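PDB 6C72: particle-associated glycoside hydrolase from Acinetobacter phage Fri1, which depolymerises the capsular polysaccharide of Acinetobacter baumannii, serving as the phage tailspike that degrades the host capsule during virus entry. Local coordinates for the interface of chains A and B. Residues are numbered along the deposited sequence; one frame, centred on the assembly and turned at random. Chains: chain A/B, Particle-associated glycoside hydrolase.

Contact 1: the interface of chains A and B. Residues chain A 197-198, 227-228, 255-256; chain B 233, 260-261, 283-284.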
loop_
_atom_site.group_PDB
_atom_site.type_symbol
_atom_site.label_atom_id
_atom_site.label_comp_id
_atom_site.label_asym_id
_atom_site.label_seq_id
_atom_site.Cartn_x
_atom_site.Cartn_y
_atom_site.Cartn_z
ATOM N N THR A 197 10.400 12.523 -21.865
ATOM C CA THR A 197 9.776 12.504 -20.556
ATOM C C THR A 197 8.382 13.105 -20.612
ATOM O O THR A 197 8.152 14.091 -21.317
ATOM C CB THR A 197 10.600 13.307 -19.555
ATOM O OG1 THR A 197 10.772 14.643 -20.050
ATOM C CG2 THR A 197 11.963 12.659 -19.335
ATOM N N GLY A 198 7.467 12.541 -19.823
ATOM C CA GLY A 198 6.154 13.136 -19.682
ATOM C C GLY A 198 5.270 13.029 -20.900
ATOM O O GLY A 198 4.335 13.812 -21.041
ATOM N N ASP A 227 10.757 8.088 -20.165
ATOM C CA ASP A 227 10.476 8.186 -18.742
ATOM C C ASP A 227 9.135 8.870 -18.511
ATOM O O ASP A 227 8.746 9.763 -19.264
ATOM C CB ASP A 227 11.597 8.976 -18.048
ATOM C CG ASP A 227 11.500 8.934 -16.555
ATOM O OD1 ASP A 227 11.694 7.846 -15.953
ATOM O OD2 ASP A 227 11.193 10.009 -15.983
ATOM N N SER A 228 8.434 8.441 -17.459
ATOM C CA SER A 228 7.166 9.043 -17.015
ATOM C C SER A 228 6.136 9.120 -18.147
ATOM O O SER A 228 5.587 10.175 -18.461
ATOM C CB SER A 228 7.386 10.423 -16.397
ATOM O OG SER A 228 8.171 10.332 -15.222
ATOM N N SER A 255 11.057 4.930 -16.137
ATOM C CA SER A 255 10.380 4.685 -14.875
ATOM C C SER A 255 9.151 5.569 -14.746
ATOM O O SER A 255 8.918 6.475 -15.549
ATOM C CB SER A 255 11.324 4.928 -13.691
ATOM O OG SER A 255 11.627 6.310 -13.573
ATOM N N ASN A 256 8.399 5.324 -13.673
ATOM C CA ASN A 256 7.226 6.122 -13.331
ATOM C C ASN A 256 6.161 6.035 -14.424
ATOM O O ASN A 256 5.574 7.038 -14.831
ATOM C CB ASN A 256 7.632 7.575 -13.049
ATOM C CG ASN A 256 6.513 8.388 -12.444
ATOM O OD1 ASN A 256 5.681 7.857 -11.710
ATOM N ND2 ASN A 256 6.477 9.680 -12.753
ATOM N N TRP B 233 6.299 18.729 -12.147
ATOM C CA TRP B 233 7.341 19.227 -13.041
ATOM C C TRP B 233 7.821 20.621 -12.635
ATOM O O TRP B 233 7.855 21.554 -13.441
ATOM C CB TRP B 233 6.861 19.219 -14.493
ATOM C CG TRP B 233 6.547 17.852 -15.029
ATOM C CD1 TRP B 233 5.318 17.336 -15.268
ATOM C CD2 TRP B 233 7.492 16.823 -15.375
ATOM N NE1 TRP B 233 5.426 16.055 -15.764
ATOM C CE2 TRP B 233 6.749 15.716 -15.840
ATOM C CE3 TRP B 233 8.887 16.733 -15.340
ATOM C CZ2 TRP B 233 7.355 14.530 -16.258
ATOM C CZ3 TRP B 233 9.490 15.560 -15.770
ATOM C CH2 TRP B 233 8.720 14.472 -16.220
ATOM N N GLU B 260 4.959 15.483 -7.713
ATOM C CA GLU B 260 5.420 14.467 -8.645
ATOM C C GLU B 260 6.340 15.122 -9.668
ATOM O O GLU B 260 6.073 16.240 -10.120
ATOM C CB GLU B 260 4.235 13.755 -9.352
ATOM C CG GLU B 260 4.635 12.497 -10.153
ATOM C CD GLU B 260 3.446 11.785 -10.824
ATOM O OE1 GLU B 260 2.283 12.083 -10.480
ATOM O OE2 GLU B 260 3.668 10.923 -11.704
ATOM N N ASN B 261 7.425 14.422 -10.022
ATOM C CA ASN B 261 8.356 14.885 -11.049
ATOM C C ASN B 261 8.956 16.240 -10.687
ATOM O O ASN B 261 9.209 17.079 -11.552
ATOM C CB ASN B 261 7.690 14.944 -12.430
ATOM C CG ASN B 261 7.231 13.583 -12.907
ATOM O OD1 ASN B 261 8.022 12.641 -12.950
ATOM N ND2 ASN B 261 5.948 13.466 -13.261
ATOM N N LYS B 283 6.311 11.599 -5.198
ATOM C CA LYS B 283 6.535 10.496 -6.119
ATOM C C LYS B 283 7.464 10.954 -7.233
ATOM O O LYS B 283 7.204 11.965 -7.895
ATOM C CB LYS B 283 5.236 9.955 -6.720
ATOM C CG LYS B 283 5.498 8.708 -7.543
ATOM C CD LYS B 283 4.441 8.505 -8.607
ATOM C CE LYS B 283 3.202 7.781 -8.129
ATOM N NZ LYS B 283 2.399 7.475 -9.375
ATOM N N ASN B 284 8.542 10.200 -7.424
ATOM C CA ASN B 284 9.520 10.452 -8.475
ATOM C C ASN B 284 10.084 11.871 -8.390
ATOM O O ASN B 284 10.256 12.554 -9.398
ATOM C CB ASN B 284 8.916 10.176 -9.848
ATOM C CG ASN B 284 9.963 9.962 -10.899
ATOM O OD1 ASN B 284 11.013 9.370 -10.628
ATOM N ND2 ASN B 284 9.710 10.470 -12.112
HETATM O O HOH W 1 12.682 7.575 -11.285
#
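Two copies of the tailspike meet here along their parallel beta-helix bodies, a mostly polar interface between subunits of the deposited trimer, the assembly usual for phage tailspikes; A:Asn256 and A:Ser228 reach over to B:Glu260 and B:Asn261 and link the two chains. The amide of A:Asn256 carries much of the contact. With CG anti to the backbone N (chi1 -169°), the side chain projects toward chain B, and ND2 gives a hydrogen bond of 3.2 Å to the carboxylate oxygen OE2 of B:Glu260. That bond lies close to the plane of the donor amide and uses the anti lone pair of the acceptor, while amide and carboxylate planes are turned 65° apart. ND2 also donates to OG of A:Ser228 within its own chain at 3.1 Å, and this second bond fixes the amide's rotation. On its other side the carbonyl OD1 of A:Asn256 lies 3.4 Å from CD of B:Lys283, whose chain bends at chi3.

Besides accepting from A:Asn256, A:Ser228 OG is within donor range of two oxygens: OD1 of B:Asn261 at 3.2 Å, tilted 30° from the carbonyl plane, and OD2 of A:Asp227, a carboxylate that positions the serine. Its one hydrogen is shared between them or goes to one. B:Asn284 ND2 reaches B:Asn261 OD1 from within chain B, nearly along the C=O bond; OD1 can thus accept from the serine as well. A water links A:Ser255 OG to B:Asn284 OD1, and OG is itself anchored on A:Asp227 OD1 at 2.8 Å.

Beside this polar row stands B:Trp233, its ring capped on one face by CB of B:Asn261. CZ2 and CH2, on the benzo ring, meet CA of A:Gly198 (3.9 Å from CZ2) and CB of A:Thr197, which lie off the plane on the side away from B:Asn261. Bonds and indole together may help keep the coils of the two chains in register, steadying the trimeric body of the depolymerase.

Contact 2: the interface of chains A and B. Residues chain A 477-478, 484-486, 584; chain B 490, 578, 580.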
loop_
_atom_site.group_PDB
_atom_site.type_symbol
_atom_site.label_atom_id
_atom_site.label_comp_id
_atom_site.label_asym_id
_atom_site.label_seq_id
_atom_site.Cartn_x
_atom_site.Cartn_y
_atom_site.Cartn_z
ATOM N N VAL A 477 11.640 -25.069 33.357
ATOM C CA VAL A 477 10.358 -24.608 33.870
ATOM C C VAL A 477 10.649 -23.826 35.138
ATOM O O VAL A 477 11.660 -24.057 35.806
ATOM C CB VAL A 477 9.410 -25.812 34.124
ATOM C CG1 VAL A 477 9.959 -26.700 35.236
ATOM C CG2 VAL A 477 7.985 -25.355 34.450
ATOM N N LYS A 478 9.759 -22.902 35.478
ATOM C CA LYS A 478 9.946 -22.071 36.656
ATOM C C LYS A 478 8.616 -21.864 37.361
ATOM O O LYS A 478 7.540 -22.118 36.809
ATOM C CB LYS A 478 10.547 -20.708 36.303
ATOM C CG LYS A 478 9.552 -19.769 35.631
ATOM C CD LYS A 478 10.137 -18.382 35.492
ATOM C CE LYS A 478 9.121 -17.416 34.912
ATOM N NZ LYS A 478 7.922 -17.233 35.793
ATOM N N ALA A 484 11.648 -20.425 42.022
ATOM C CA ALA A 484 11.952 -21.836 41.835
ATOM C C ALA A 484 12.249 -22.062 40.362
ATOM O O ALA A 484 11.486 -21.602 39.501
ATOM C CB ALA A 484 10.790 -22.729 42.302
ATOM N N TYR A 485 13.372 -22.727 40.075
ATOM C CA TYR A 485 13.832 -22.894 38.703
ATOM C C TYR A 485 14.351 -24.302 38.460
ATOM O O TYR A 485 14.975 -24.914 39.332
ATOM C CB TYR A 485 14.929 -21.878 38.357
ATOM C CG TYR A 485 14.452 -20.458 38.442
ATOM C CD1 TYR A 485 14.437 -19.783 39.651
ATOM C CD2 TYR A 485 14.001 -19.792 37.309
ATOM C CE1 TYR A 485 13.978 -18.482 39.736
ATOM C CE2 TYR A 485 13.556 -18.487 37.377
ATOM C CZ TYR A 485 13.551 -17.834 38.592
ATOM O OH TYR A 485 13.108 -16.529 38.664
ATOM N N PHE A 486 14.080 -24.800 37.259
ATOM C CA PHE A 486 14.621 -26.060 36.770
ATOM C C PHE A 486 15.184 -25.794 35.380
ATOM O O PHE A 486 14.439 -25.423 34.471
ATOM C CB PHE A 486 13.544 -27.147 36.748
ATOM C CG PHE A 486 14.001 -28.447 36.169
ATOM C CD1 PHE A 486 13.914 -28.679 34.812
ATOM C CD2 PHE A 486 14.504 -29.444 36.981
ATOM C CE1 PHE A 486 14.326 -29.872 34.269
ATOM C CE2 PHE A 486 14.926 -30.652 36.447
ATOM C CZ PHE A 486 14.843 -30.866 35.091
ATOM N N PHE A 584 18.130 -27.560 39.982
ATOM C CA PHE A 584 17.017 -27.030 40.759
ATOM C C PHE A 584 17.566 -25.879 41.592
ATOM O O PHE A 584 18.515 -26.078 42.360
ATOM C CB PHE A 584 16.431 -28.107 41.680
ATOM C CG PHE A 584 15.993 -29.362 40.974
ATOM C CD1 PHE A 584 16.917 -30.270 40.487
ATOM C CD2 PHE A 584 14.637 -29.645 40.813
ATOM C CE1 PHE A 584 16.508 -31.417 39.839
ATOM C CE2 PHE A 584 14.220 -30.798 40.168
ATOM C CZ PHE A 584 15.161 -31.682 39.679
ATOM N N ILE B 490 6.805 -26.549 39.218
ATOM C CA ILE B 490 7.858 -26.471 40.223
ATOM C C ILE B 490 7.532 -25.333 41.189
ATOM O O ILE B 490 7.017 -24.284 40.788
ATOM C CB ILE B 490 9.240 -26.309 39.542
ATOM C CG1 ILE B 490 10.367 -26.675 40.499
ATOM C CG2 ILE B 490 9.431 -24.906 39.001
ATOM C CD1 ILE B 490 11.734 -26.760 39.802
ATOM N N ILE B 578 13.019 -26.872 46.983
ATOM C CA ILE B 578 12.366 -26.804 45.683
ATOM C C ILE B 578 11.622 -28.115 45.484
ATOM O O ILE B 578 12.154 -29.188 45.803
ATOM C CB ILE B 578 13.384 -26.568 44.555
ATOM C CG1 ILE B 578 14.246 -25.331 44.837
ATOM C CG2 ILE B 578 12.686 -26.391 43.244
ATOM C CD1 ILE B 578 13.493 -24.021 44.863
ATOM N N LYS B 580 9.472 -30.215 42.594
ATOM C CA LYS B 580 9.102 -30.363 41.194
ATOM C C LYS B 580 8.205 -31.585 41.058
ATOM O O LYS B 580 8.501 -32.644 41.629
ATOM C CB LYS B 580 10.345 -30.513 40.316
ATOM C CG LYS B 580 10.072 -30.687 38.832
ATOM C CD LYS B 580 11.385 -30.741 38.045
ATOM C CE LYS B 580 11.172 -30.765 36.523
ATOM N NZ LYS B 580 10.649 -32.052 35.969
HETATM O O HOH W 2 5.903 -24.179 37.636
#
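The backbones of A:Phe486 and A:Phe584 run extended in strands 485-494 and 576-585, and B:Ile490 and B:Lys580 come from the same two strands of the partner chain. B:Lys580 does its work through its aliphatic chain. Its CG lies anti to the backbone N (chi1 179°) and the chain stays extended to CE, which sits over the centre of the A:Phe486 ring at 3.5 Å from the centroid, a CH-pi contact. Nearer the backbone, CB stands at the edge of the A:Phe584 ring, in its plane, and CD touches CE2 of A:Phe584 at 3.5 Å and also meets CD2 of A:Phe486. The lysine thus runs from the edge of one ring to the face of the other, crossing the A:Phe584 side chain at about a right angle. The two rings brace each other within chain A: CD2 of A:Phe486 lies above the face of A:Phe584, offset toward the rim.

B:Ile490 splits its branches between two targets. CD1 packs on CB of A:Phe486 at 3.6 Å, while CG2 presses against the backbone of A:Lys478, 3.7 Å from its CA. Farther along, CD1 of B:Ile578 rests on the methyl CB of A:Ala484 at 3.9 Å. The chains make no direct polar bond here; the contact is largely carbon on carbon. A water joins them, bonded to the amide N of B:Ile490 and 2.8 Å from the carbonyl O of A:Lys478.

Contact 1 and contact 2 lie about 65 Å apart, centre to centre of their C-alpha atoms, and share no residue or strand. Contact 1 belongs to the long central body, contact 2 to the C-terminal domain beyond it, so the same pair of chains is fastened at well-separated levels of the spike. Contact 1 is the more polar of the two. The interface as a whole is not an exact two-fold, in keeping with the three copies of the deposited assembly. Joining both regions presumably keeps the C-terminal domains assembled in step with the bodies.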